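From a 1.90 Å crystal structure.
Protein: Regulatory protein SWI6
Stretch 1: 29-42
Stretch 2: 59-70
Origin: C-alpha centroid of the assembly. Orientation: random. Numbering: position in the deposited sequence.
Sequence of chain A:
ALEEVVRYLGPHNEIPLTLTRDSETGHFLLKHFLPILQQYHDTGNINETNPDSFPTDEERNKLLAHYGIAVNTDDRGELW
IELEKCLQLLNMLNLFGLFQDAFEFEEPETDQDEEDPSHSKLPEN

Stretch 1 (29-42) LLKHFLPILQQYHD
Stretch 2 (59-70) ERNKLLAHYGIA

Two histidines meet at the open end of this contact, the edge of His 41 pointing into the face of His 66 with ring centroids 5.1 Å apart and planes at 88°. His 41 (chi1 t, chi2 -87°) donates from ND1 to Asp 42 OD1 at 3.2 Å, almost perfectly straight; His 66 is t with chi2 75°.

No hydrogen bond crosses between the stretches. Build helix 34-42 and helix 59-67 with standard i to i+4 bonds, their axes 10.7 Å apart at closest approach and their N-to-C directions at 67°. Register follows from CA pairs: Leu 34 CA lies 7.3 Å from Arg 60 CA, and Gln 38 CA lies 7.1 Å from Leu 63 CA.

Leu 63 (m, t) is the knob, seated among Leu 34, Leu 37, Gln 38 and His 41; its CD2 comes 3.9 Å from His 41 CB. A branched, apolar side chain fills this hole, its CD2 4.1 Å from Leu 37 O. One turn on, Tyr 67 (m, chi2 -73°) offers a ring face to Leu 37 (t, p), whose CD1 stands 4.0 Å from the ring centroid, while the Tyr 67 OH reaches to 3.3 Å from His 41 CA. Leu 37 also places CD2 3.8 Å from Ile 69 CD1.

Gly 68 leaves helical phi/psi in a Schellman motif, and Ile 69, which follows it, is buried with its CA-to-CB bond toward stretch 1. Gly 68 has phi/psi 60/45, a positive phi that favours glycine, with Ile 69 N bonded to Leu 64 O at 3.0 Å and a weak bond from Gly 68 N to Ala 65 O at 3.3 Å.

Toward the start of stretch 1, Leu 30 (t, p) sets CD2 3.9 Å from Leu 64 CD2, and Leu 34 (m, t) packs CD1 3.9 Å from Arg 60 CD, using the arginine's aliphatic stem. Altogether 620 Å² is buried.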

# COMPACT_ATOMS: atom_id res chain seq x y z
N LEU A 29 5.43 4.90 -16.02
CA LEU A 29 4.65 5.23 -17.21
C LEU A 29 3.14 5.17 -16.94
O LEU A 29 2.63 4.16 -16.45
CB LEU A 29 5.02 4.25 -18.34
CG LEU A 29 4.72 4.62 -19.79
CD1 LEU A 29 5.46 5.90 -20.21
CD2 LEU A 29 5.09 3.42 -20.71
N LEU A 30 2.43 6.26 -17.26
CA LEU A 30 0.99 6.34 -16.98
C LEU A 30 0.17 5.34 -17.78
O LEU A 30 -0.78 4.74 -17.26
CB LEU A 30 0.46 7.75 -17.27
CG LEU A 30 -1.06 7.93 -17.16
CD1 LEU A 30 -1.52 7.75 -15.70
CD2 LEU A 30 -1.52 9.31 -17.70
N LYS A 31 0.50 5.16 -19.05
CA LYS A 31 -0.44 4.49 -19.96
C LYS A 31 -0.85 3.09 -19.49
O LYS A 31 -2.00 2.68 -19.69
CB LYS A 31 0.11 4.41 -21.39
CG LYS A 31 1.31 3.50 -21.52
CD LYS A 31 1.41 2.86 -22.91
CE LYS A 31 1.87 3.84 -23.96
NZ LYS A 31 2.33 3.14 -25.19
N HIS A 32 0.08 2.36 -18.87
CA HIS A 32 -0.19 0.99 -18.40
C HIS A 32 -1.33 0.88 -17.39
O HIS A 32 -1.94 -0.18 -17.25
CB HIS A 32 1.08 0.37 -17.77
CG HIS A 32 2.20 0.16 -18.74
ND1 HIS A 32 1.99 -0.26 -20.04
CD2 HIS A 32 3.54 0.30 -18.60
CE1 HIS A 32 3.16 -0.36 -20.66
NE2 HIS A 32 4.11 -0.03 -19.81
N PHE A 33 -1.62 1.97 -16.68
CA PHE A 33 -2.66 1.98 -15.65
C PHE A 33 -4.06 2.23 -16.21
O PHE A 33 -5.06 1.97 -15.54
CB PHE A 33 -2.38 3.09 -14.62
CG PHE A 33 -1.27 2.78 -13.65
CD1 PHE A 33 -1.55 2.14 -12.44
CD2 PHE A 33 0.04 3.15 -13.93
CE1 PHE A 33 -0.53 1.86 -11.54
CE2 PHE A 33 1.07 2.88 -13.02
CZ PHE A 33 0.78 2.23 -11.84
N LEU A 34 -4.14 2.76 -17.43
CA LEU A 34 -5.42 3.33 -17.89
C LEU A 34 -6.59 2.34 -18.09
O LEU A 34 -7.72 2.64 -17.69
CB LEU A 34 -5.23 4.25 -19.11
CG LEU A 34 -4.29 5.43 -18.85
CD1 LEU A 34 -4.10 6.24 -20.14
CD2 LEU A 34 -4.81 6.33 -17.72
N PRO A 35 -6.33 1.19 -18.74
CA PRO A 35 -7.46 0.25 -18.90
C PRO A 35 -8.10 -0.18 -17.57
O PRO A 35 -9.33 -0.18 -17.45
CB PRO A 35 -6.82 -0.95 -19.62
CG PRO A 35 -5.72 -0.32 -20.45
CD PRO A 35 -5.17 0.81 -19.57
N ILE A 36 -7.27 -0.54 -16.59
CA ILE A 36 -7.77 -0.94 -15.28
C ILE A 36 -8.43 0.23 -14.54
O ILE A 36 -9.45 0.06 -13.88
CB ILE A 36 -6.64 -1.57 -14.43
CG1 ILE A 36 -6.34 -2.99 -14.95
CG2 ILE A 36 -7.03 -1.61 -12.95
CD1 ILE A 36 -5.04 -3.57 -14.41
N LEU A 37 -7.84 1.41 -14.66
CA LEU A 37 -8.40 2.59 -13.99
C LEU A 37 -9.78 2.95 -14.53
O LEU A 37 -10.68 3.34 -13.76
CB LEU A 37 -7.44 3.79 -14.10
CG LEU A 37 -7.79 5.04 -13.29
CD1 LEU A 37 -7.93 4.72 -11.79
CD2 LEU A 37 -6.74 6.14 -13.51
N GLN A 38 -9.95 2.86 -15.84
CA GLN A 38 -11.25 3.12 -16.46
C GLN A 38 -12.32 2.12 -16.00
O GLN A 38 -13.46 2.49 -15.68
CB GLN A 38 -11.13 3.11 -18.00
CG GLN A 38 -12.44 3.39 -18.75
CD GLN A 38 -12.94 4.82 -18.55
OE1 GLN A 38 -14.06 5.04 -18.09
NE2 GLN A 38 -12.11 5.79 -18.90
N GLN A 39 -11.95 0.84 -15.95
CA GLN A 39 -12.89 -0.18 -15.49
C GLN A 39 -13.26 0.03 -14.02
O GLN A 39 -14.42 -0.09 -13.64
CB GLN A 39 -12.33 -1.59 -15.71
CG GLN A 39 -13.34 -2.70 -15.44
CD GLN A 39 -14.52 -2.65 -16.39
OE1 GLN A 39 -14.35 -2.69 -17.61
NE2 GLN A 39 -15.72 -2.56 -15.84
N TYR A 40 -12.26 0.34 -13.20
CA TYR A 40 -12.51 0.63 -11.79
C TYR A 40 -13.51 1.78 -11.66
O TYR A 40 -14.48 1.69 -10.89
CB TYR A 40 -11.21 1.00 -11.10
CG TYR A 40 -11.35 1.29 -9.63
CD1 TYR A 40 -11.60 0.26 -8.72
CD2 TYR A 40 -11.24 2.58 -9.14
CE1 TYR A 40 -11.73 0.52 -7.36
CE2 TYR A 40 -11.37 2.85 -7.78
CZ TYR A 40 -11.61 1.81 -6.90
OH TYR A 40 -11.74 2.06 -5.55
N HIS A 41 -13.29 2.85 -12.42
CA HIS A 41 -14.23 3.97 -12.44
C HIS A 41 -15.64 3.53 -12.83
O HIS A 41 -16.63 3.94 -12.21
CB HIS A 41 -13.74 5.07 -13.39
CG HIS A 41 -14.64 6.26 -13.44
ND1 HIS A 41 -15.71 6.35 -14.30
CD2 HIS A 41 -14.64 7.41 -12.72
CE1 HIS A 41 -16.33 7.50 -14.11
NE2 HIS A 41 -15.70 8.16 -13.16
N ASP A 42 -15.75 2.70 -13.86
CA ASP A 42 -17.07 2.33 -14.40
C ASP A 42 -17.91 1.36 -13.55
O ASP A 42 -19.12 1.57 -13.38
CB ASP A 42 -16.95 1.81 -15.83
CG ASP A 42 -16.48 2.88 -16.81
OD1 ASP A 42 -16.54 4.08 -16.46
OD2 ASP A 42 -16.05 2.52 -17.92
N GLU A 59 -11.06 10.18 -22.79
CA GLU A 59 -11.35 9.38 -21.60
C GLU A 59 -10.24 9.56 -20.56
O GLU A 59 -10.52 9.68 -19.36
CB GLU A 59 -11.50 7.90 -21.98
CG GLU A 59 -12.77 7.62 -22.78
CD GLU A 59 -12.90 6.16 -23.22
OE1 GLU A 59 -11.91 5.58 -23.72
OE2 GLU A 59 -14.01 5.60 -23.08
N ARG A 60 -8.99 9.61 -21.02
CA ARG A 60 -7.86 9.84 -20.14
C ARG A 60 -8.00 11.18 -19.41
O ARG A 60 -7.72 11.26 -18.21
CB ARG A 60 -6.53 9.81 -20.93
CG ARG A 60 -5.27 9.93 -20.05
CD ARG A 60 -3.99 10.02 -20.89
NE ARG A 60 -3.96 11.23 -21.72
CZ ARG A 60 -3.17 11.41 -22.77
NH1 ARG A 60 -2.32 10.46 -23.14
NH2 ARG A 60 -3.23 12.54 -23.47
N ASN A 61 -8.39 12.24 -20.12
CA ASN A 61 -8.57 13.55 -19.48
C ASN A 61 -9.48 13.43 -18.27
O ASN A 61 -9.22 14.01 -17.21
CB ASN A 61 -9.19 14.58 -20.44
CG ASN A 61 -8.30 14.91 -21.63
OD1 ASN A 61 -7.07 14.79 -21.58
ND2 ASN A 61 -8.95 15.34 -22.72
N LYS A 62 -10.58 12.70 -18.45
CA LYS A 62 -11.62 12.56 -17.43
C LYS A 62 -11.12 11.82 -16.20
O LYS A 62 -11.50 12.15 -15.08
CB LYS A 62 -12.84 11.83 -17.98
CG LYS A 62 -13.97 12.72 -18.47
CD LYS A 62 -13.63 13.41 -19.75
CE LYS A 62 -14.89 13.69 -20.55
NZ LYS A 62 -14.56 14.00 -21.97
N LEU A 63 -10.30 10.79 -16.42
CA LEU A 63 -9.76 10.00 -15.32
C LEU A 63 -8.72 10.79 -14.52
O LEU A 63 -8.71 10.75 -13.29
CB LEU A 63 -9.14 8.70 -15.85
CG LEU A 63 -10.09 7.69 -16.49
CD1 LEU A 63 -9.30 6.58 -17.17
CD2 LEU A 63 -11.06 7.09 -15.45
N LEU A 64 -7.84 11.51 -15.22
CA LEU A 64 -6.83 12.32 -14.55
C LEU A 64 -7.50 13.40 -13.71
O LEU A 64 -7.07 13.69 -12.58
CB LEU A 64 -5.88 12.97 -15.56
CG LEU A 64 -4.97 12.03 -16.37
CD1 LEU A 64 -4.08 12.81 -17.37
CD2 LEU A 64 -4.10 11.20 -15.44
N ALA A 65 -8.55 14.01 -14.26
CA ALA A 65 -9.28 15.05 -13.53
C ALA A 65 -9.99 14.48 -12.29
O ALA A 65 -9.86 15.00 -11.17
CB ALA A 65 -10.28 15.75 -14.46
N HIS A 66 -10.74 13.40 -12.49
CA HIS A 66 -11.54 12.82 -11.41
C HIS A 66 -10.69 12.30 -10.24
O HIS A 66 -11.00 12.52 -9.07
CB HIS A 66 -12.43 11.69 -11.95
CG HIS A 66 -13.25 11.01 -10.89
ND1 HIS A 66 -14.37 11.59 -10.33
CD2 HIS A 66 -13.10 9.81 -10.29
CE1 HIS A 66 -14.88 10.77 -9.43
NE2 HIS A 66 -14.12 9.68 -9.38
N TYR A 67 -9.60 11.60 -10.57
CA TYR A 67 -8.74 10.99 -9.55
C TYR A 67 -7.63 11.93 -9.07
O TYR A 67 -6.83 11.55 -8.22
CB TYR A 67 -8.16 9.66 -10.04
CG TYR A 67 -9.22 8.58 -10.15
CD1 TYR A 67 -9.77 8.00 -9.01
CD2 TYR A 67 -9.71 8.18 -11.39
CE1 TYR A 67 -10.75 7.03 -9.09
CE2 TYR A 67 -10.70 7.20 -11.49
CZ TYR A 67 -11.22 6.63 -10.33
OH TYR A 67 -12.20 5.67 -10.41
N GLY A 68 -7.61 13.14 -9.61
CA GLY A 68 -6.64 14.14 -9.18
C GLY A 68 -5.20 13.69 -9.39
O GLY A 68 -4.34 13.85 -8.52
N ILE A 69 -4.94 13.12 -10.56
CA ILE A 69 -3.62 12.60 -10.87
C ILE A 69 -2.81 13.63 -11.67
O ILE A 69 -3.18 13.96 -12.80
CB ILE A 69 -3.72 11.31 -11.71
CG1 ILE A 69 -4.47 10.22 -10.92
CG2 ILE A 69 -2.32 10.84 -12.17
CD1 ILE A 69 -4.92 9.03 -11.78
N ALA A 70 -1.73 14.14 -11.09
CA ALA A 70 -0.81 15.02 -11.83
C ALA A 70 0.13 14.16 -12.66
O ALA A 70 0.42 13.01 -12.28
CB ALA A 70 0.00 15.89 -10.86